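Local coordinates for protein neurotoxin (Clostridium botulinum, PDB 2QN0) that probably cleaves neuronal SNARE proteins as the zinc-dependent light chain protease of botulinum neurotoxin serotype C1, blocking neurotransmitter release, at residues S190-I194 / E230-A234; I194-L200 / P223-L227. One frame throughout, in Å; residues are numbered along the deposited sequence.

Contact 1: S190-I194 / E230-A234; sequences SIISI and ELNHA. With ZN (zinc ion), chain B.
Strand 190-193 runs nearly antiparallel to the helical segment 230-234, their local directions 168° apart and their axes 9.0 Å apart at closest approach. The strand is extended throughout, whereas the helix keeps regular geometry, with A234 N donating to E230 O at 3.0 Å. In register, S190 lies opposite A234 (CA to CA 5.9 Å) and I192 opposite E230 (CA to CA 6.8 Å). Alternation along the strand turns the CA-to-CB bonds of S190 and I192 toward the helix, and that of I194, just past its end, points the same way. I192, an mt rotamer, is the central wedge: its CG2 packs on E230 CB at 3.7 Å, while its CD1 reaches L231 CD2 at 3.7 Å and A234 CB at 4.1 Å. Beyond the strand, I194 CD1 lies 4.1 Å from E230 CG. At the other end a water bridges S190 OG (2.6 Å) and A234 O (2.9 Å); S190 OG also hydrogen-bonds N237. I192 and I194 thus pack against the aliphatic part of E230, whose carboxylate reaches the metal-bound water: OE2 accepts a 2.6 Å hydrogen bond from this water, which binds zinc at 2.1 Å, and OE1 hydrogen-bonds T170. H233 NE2 coordinates the same zinc at 2.1 Å, with H229 and E269 completing the protein ligands. Sheet packing behind a zinc-binding helix, with a glutamate contacting the metal-bound water, is characteristic of the HExxH active site of zinc metalloproteases.

Contact 2: I194-L200 / P223-L227; sequences ISPRFML and PILIL
This is a buried apolar contact between the loop following strand 190-193 and the first turn of helix 223-238, the helix that carries the HExxH zinc motif of this metalloprotease fold. The loop folds into a type I beta turn from S195 to F198, closed by F198 N to S195 O at 3.1 Å, then extends through M199 and L200. The helix starts at P223, whose O accepts from L227 N at 3.1 Å. The backbones come nearest at the two prolines, P196 and P223 (CA to CA 4.8 Å), with CB to CB 3.9 Å. Before the turn, I194 in the tt rotamer places CD1 3.7 Å from I226 CG2 and 4.3 Å from L227 CD1, and P196 CG meets L227 CB at 4.2 Å. Beyond the turn, M199 SD sits 3.7 Å from P223 CG. L93 of helix 80-97 touches both prolines. I226, mt, extends into the concave side of the loop, its CD1 3.7 Å from P196 O, 3.8 Å from F198 O and 3.9 Å from M199 CA.

How the contacts relate
Following the chain from strand 190-193, I194 leaves the sheet and begins the loop that becomes the first half of contact 2. After the short strands 201-202 and 219-220, the chain enters helix 223-238, whose first turn returns to that loop and closes contact 2. A little further along the same helix, 230-234 meets the strand and closes contact 1, so contact 2 is nested within the larger loop of contact 1. I194 belongs to both, and their centres lie about 12 Å apart. Together they illustrate a general principle: one continuous strand-and-loop run packs along successive turns of an active-site helix, joining it to the mixed sheet.

Contact 1: S190-I194 / E230-A234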
loop_
_atom_site.group_PDB
_atom_site.type_symbol
_atom_site.label_atom_id
_atom_site.label_comp_id
_atom_site.label_asym_id
_atom_site.label_seq_id
_atom_site.Cartn_x
_atom_site.Cartn_y
_atom_site.Cartn_z
ATOM N N SER A 190 -0.013 -5.336 -6.577
ATOM C CA SER A 190 0.866 -4.395 -5.888
ATOM C C SER A 190 1.571 -5.082 -4.726
ATOM O O SER A 190 0.991 -5.936 -4.064
ATOM C CB SER A 190 0.075 -3.218 -5.300
ATOM O OG SER A 190 -0.446 -2.352 -6.293
ATOM N N ILE A 191 2.822 -4.710 -4.493
ATOM C CA ILE A 191 3.562 -5.225 -3.349
ATOM C C ILE A 191 3.898 -3.995 -2.519
ATOM O O ILE A 191 4.477 -3.032 -3.026
ATOM C CB ILE A 191 4.870 -5.944 -3.748
ATOM C CG1 ILE A 191 4.539 -7.287 -4.408
ATOM C CG2 ILE A 191 5.745 -6.157 -2.504
ATOM C CD1 ILE A 191 5.757 -8.123 -4.778
ATOM N N ILE A 192 3.491 -4.019 -1.256
ATOM C CA ILE A 192 3.746 -2.924 -0.330
ATOM C C ILE A 192 4.799 -3.395 0.670
ATOM O O ILE A 192 4.565 -4.356 1.398
ATOM C CB ILE A 192 2.465 -2.549 0.458
ATOM C CG1 ILE A 192 1.403 -1.985 -0.494
ATOM C CG2 ILE A 192 2.802 -1.535 1.555
ATOM C CD1 ILE A 192 0.066 -1.678 0.185
ATOM N N SER A 193 5.954 -2.731 0.694
ATOM C CA SER A 193 7.037 -3.087 1.621
ATOM C C SER A 193 7.033 -2.012 2.698
ATOM O O SER A 193 7.235 -0.825 2.413
ATOM C CB SER A 193 8.368 -3.127 0.877
ATOM O OG SER A 193 8.304 -4.082 -0.169
ATOM N N ILE A 194 6.841 -2.429 3.945
ATOM C CA ILE A 194 6.690 -1.458 5.013
ATOM C C ILE A 194 6.817 -2.046 6.418
ATOM O O ILE A 194 6.747 -3.261 6.607
ATOM C CB ILE A 194 5.268 -0.865 4.886
ATOM C CG1 ILE A 194 5.023 0.260 5.886
ATOM C CG2 ILE A 194 4.247 -1.989 5.105
ATOM C CD1 ILE A 194 3.646 0.892 5.725
ATOM N N GLU A 230 0.064 3.873 1.938
ATOM C CA GLU A 230 0.505 2.930 0.914
ATOM C C GLU A 230 -0.691 2.212 0.289
ATOM O O GLU A 230 -0.670 1.883 -0.898
ATOM C CB GLU A 230 1.486 1.894 1.494
ATOM C CG GLU A 230 2.822 2.469 1.991
ATOM C CD GLU A 230 3.516 3.374 0.975
ATOM O OE1 GLU A 230 3.583 3.015 -0.223
ATOM O OE2 GLU A 230 4.012 4.444 1.384
ATOM N N LEU A 231 -1.736 1.965 1.076
ATOM C CA LEU A 231 -2.924 1.308 0.531
ATOM C C LEU A 231 -3.552 2.206 -0.541
ATOM O O LEU A 231 -4.232 1.724 -1.447
ATOM C CB LEU A 231 -3.943 1.003 1.638
ATOM C CG LEU A 231 -3.504 -0.054 2.669
ATOM C CD1 LEU A 231 -4.622 -0.264 3.693
ATOM C CD2 LEU A 231 -3.183 -1.375 1.964
ATOM N N ASN A 232 -3.327 3.514 -0.438
ATOM C CA ASN A 232 -3.860 4.430 -1.448
ATOM C C ASN A 232 -3.121 4.209 -2.762
ATOM O O ASN A 232 -3.728 4.249 -3.834
ATOM C CB ASN A 232 -3.725 5.885 -0.996
ATOM C CG ASN A 232 -4.652 6.214 0.157
ATOM O OD1 ASN A 232 -5.642 5.515 0.383
ATOM N ND2 ASN A 232 -4.350 7.284 0.881
ATOM N N HIS A 233 -1.810 3.997 -2.693
ATOM C CA HIS A 233 -1.053 3.724 -3.911
ATOM C C HIS A 233 -1.599 2.428 -4.507
ATOM O O HIS A 233 -1.759 2.310 -5.723
ATOM C CB HIS A 233 0.439 3.555 -3.616
ATOM C CG HIS A 233 1.141 4.838 -3.303
ATOM N ND1 HIS A 233 1.099 5.932 -4.144
ATOM C CD2 HIS A 233 1.924 5.196 -2.258
ATOM C CE1 HIS A 233 1.829 6.906 -3.632
ATOM N NE2 HIS A 233 2.340 6.484 -2.488
ATOM N N ALA A 234 -1.893 1.457 -3.642
ATOM C CA ALA A 234 -2.428 0.171 -4.096
ATOM C C ALA A 234 -3.784 0.351 -4.764
ATOM O O ALA A 234 -4.109 -0.355 -5.723
ATOM C CB ALA A 234 -2.544 -0.808 -2.917
HETATM ZN ZN ZN B . 3.476 7.468 -1.054
HETATM O O HOH W 1 -2.902 -2.995 -6.006
HETATM O O HOH W 2 4.920 6.173 -0.298
#

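Contact 2: I194-L200 / P223-L227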
loop_
_atom_site.group_PDB
_atom_site.type_symbol
_atom_site.label_atom_id
_atom_site.label_comp_id
_atom_site.label_asym_id
_atom_site.label_seq_id
_atom_site.Cartn_x
_atom_site.Cartn_y
_atom_site.Cartn_z
ATOM N N ILE A 194 6.841 -2.429 3.945
ATOM C CA ILE A 194 6.690 -1.458 5.013
ATOM C C ILE A 194 6.817 -2.046 6.418
ATOM O O ILE A 194 6.747 -3.261 6.607
ATOM C CB ILE A 194 5.268 -0.865 4.886
ATOM C CG1 ILE A 194 5.023 0.260 5.886
ATOM C CG2 ILE A 194 4.247 -1.989 5.105
ATOM C CD1 ILE A 194 3.646 0.892 5.725
ATOM N N SER A 195 7.014 -1.160 7.389
ATOM C CA SER A 195 7.041 -1.528 8.802
ATOM C C SER A 195 6.447 -0.317 9.507
ATOM O O SER A 195 7.163 0.606 9.887
ATOM C CB SER A 195 8.449 -1.783 9.321
ATOM O OG SER A 195 8.358 -2.202 10.677
ATOM N N PRO A 196 5.118 -0.306 9.681
ATOM C CA PRO A 196 4.402 0.795 10.329
ATOM C C PRO A 196 4.854 1.202 11.727
ATOM O O PRO A 196 4.642 2.350 12.116
ATOM C CB PRO A 196 2.948 0.325 10.311
ATOM C CG PRO A 196 2.885 -0.549 9.097
ATOM C CD PRO A 196 4.172 -1.331 9.203
ATOM N N ARG A 197 5.471 0.296 12.487
ATOM C CA ARG A 197 5.886 0.677 13.839
ATOM C C ARG A 197 7.048 1.664 13.853
ATOM O O ARG A 197 7.363 2.236 14.893
ATOM C CB ARG A 197 6.216 -0.552 14.705
ATOM C CG ARG A 197 7.590 -1.163 14.541
ATOM C CD ARG A 197 7.818 -2.177 15.672
ATOM N NE ARG A 197 9.054 -2.944 15.523
ATOM C CZ ARG A 197 10.268 -2.482 15.806
ATOM N NH1 ARG A 197 10.424 -1.248 16.258
ATOM N NH2 ARG A 197 11.330 -3.258 15.631
ATOM N N PHE A 198 7.694 1.855 12.707
ATOM C CA PHE A 198 8.779 2.833 12.610
ATOM C C PHE A 198 8.067 4.098 12.145
ATOM O O PHE A 198 7.783 4.263 10.957
ATOM C CB PHE A 198 9.825 2.374 11.593
ATOM C CG PHE A 198 10.730 1.293 12.113
ATOM C CD1 PHE A 198 11.936 1.614 12.729
ATOM C CD2 PHE A 198 10.361 -0.045 12.023
ATOM C CE1 PHE A 198 12.762 0.616 13.250
ATOM C CE2 PHE A 198 11.180 -1.050 12.541
ATOM C CZ PHE A 198 12.382 -0.716 13.155
ATOM N N MET A 199 7.777 4.981 13.095
ATOM C CA MET A 199 7.023 6.196 12.815
ATOM C C MET A 199 7.783 7.488 12.559
ATOM O O MET A 199 8.702 7.854 13.288
ATOM C CB MET A 199 6.033 6.441 13.955
ATOM C CG MET A 199 5.101 5.275 14.224
ATOM S SD MET A 199 4.278 5.448 15.815
ATOM C CE MET A 199 5.457 4.595 16.888
ATOM N N LEU A 200 7.352 8.186 11.515
ATOM C CA LEU A 200 7.921 9.466 11.129
ATOM C C LEU A 200 7.430 10.495 12.150
ATOM O O LEU A 200 6.302 10.396 12.640
ATOM C CB LEU A 200 7.428 9.804 9.714
ATOM C CG LEU A 200 7.642 11.157 9.034
ATOM C CD1 LEU A 200 7.540 10.969 7.517
ATOM C CD2 LEU A 200 6.605 12.159 9.521
ATOM N N PRO A 223 0.655 4.694 13.088
ATOM C CA PRO A 223 0.980 3.605 12.166
ATOM C C PRO A 223 -0.099 3.290 11.130
ATOM O O PRO A 223 0.227 2.885 10.011
ATOM C CB PRO A 223 1.234 2.429 13.104
ATOM C CG PRO A 223 1.864 3.092 14.277
ATOM C CD PRO A 223 1.000 4.322 14.474
ATOM N N ILE A 224 -1.378 3.464 11.471
ATOM C CA ILE A 224 -2.394 3.145 10.474
ATOM C C ILE A 224 -2.351 4.095 9.282
ATOM O O ILE A 224 -2.696 3.696 8.175
ATOM C CB ILE A 224 -3.848 3.126 11.032
ATOM C CG1 ILE A 224 -4.218 4.474 11.648
ATOM C CG2 ILE A 224 -4.013 1.969 12.016
ATOM C CD1 ILE A 224 -5.719 4.692 11.739
ATOM N N LEU A 225 -1.928 5.339 9.494
ATOM C CA LEU A 225 -1.864 6.286 8.379
ATOM C C LEU A 225 -0.671 5.991 7.482
ATOM O O LEU A 225 -0.723 6.212 6.272
ATOM C CB LEU A 225 -1.810 7.733 8.882
ATOM C CG LEU A 225 -3.111 8.273 9.495
ATOM C CD1 LEU A 225 -3.105 9.792 9.428
ATOM C CD2 LEU A 225 -4.319 7.744 8.744
ATOM N N ILE A 226 0.407 5.490 8.075
ATOM C CA ILE A 226 1.585 5.135 7.300
ATOM C C ILE A 226 1.175 4.000 6.359
ATOM O O ILE A 226 1.512 3.999 5.172
ATOM C CB ILE A 226 2.732 4.657 8.223
ATOM C CG1 ILE A 226 3.153 5.797 9.158
ATOM C CG2 ILE A 226 3.915 4.185 7.387
ATOM C CD1 ILE A 226 4.256 5.422 10.145
ATOM N N LEU A 227 0.427 3.039 6.896
ATOM C CA LEU A 227 -0.034 1.907 6.102
ATOM C C LEU A 227 -1.132 2.309 5.111
ATOM O O LEU A 227 -1.071 1.951 3.931
ATOM C CB LEU A 227 -0.543 0.790 7.026
ATOM C CG LEU A 227 -1.179 -0.446 6.378
ATOM C CD1 LEU A 227 -0.209 -1.086 5.391
ATOM C CD2 LEU A 227 -1.569 -1.446 7.473
#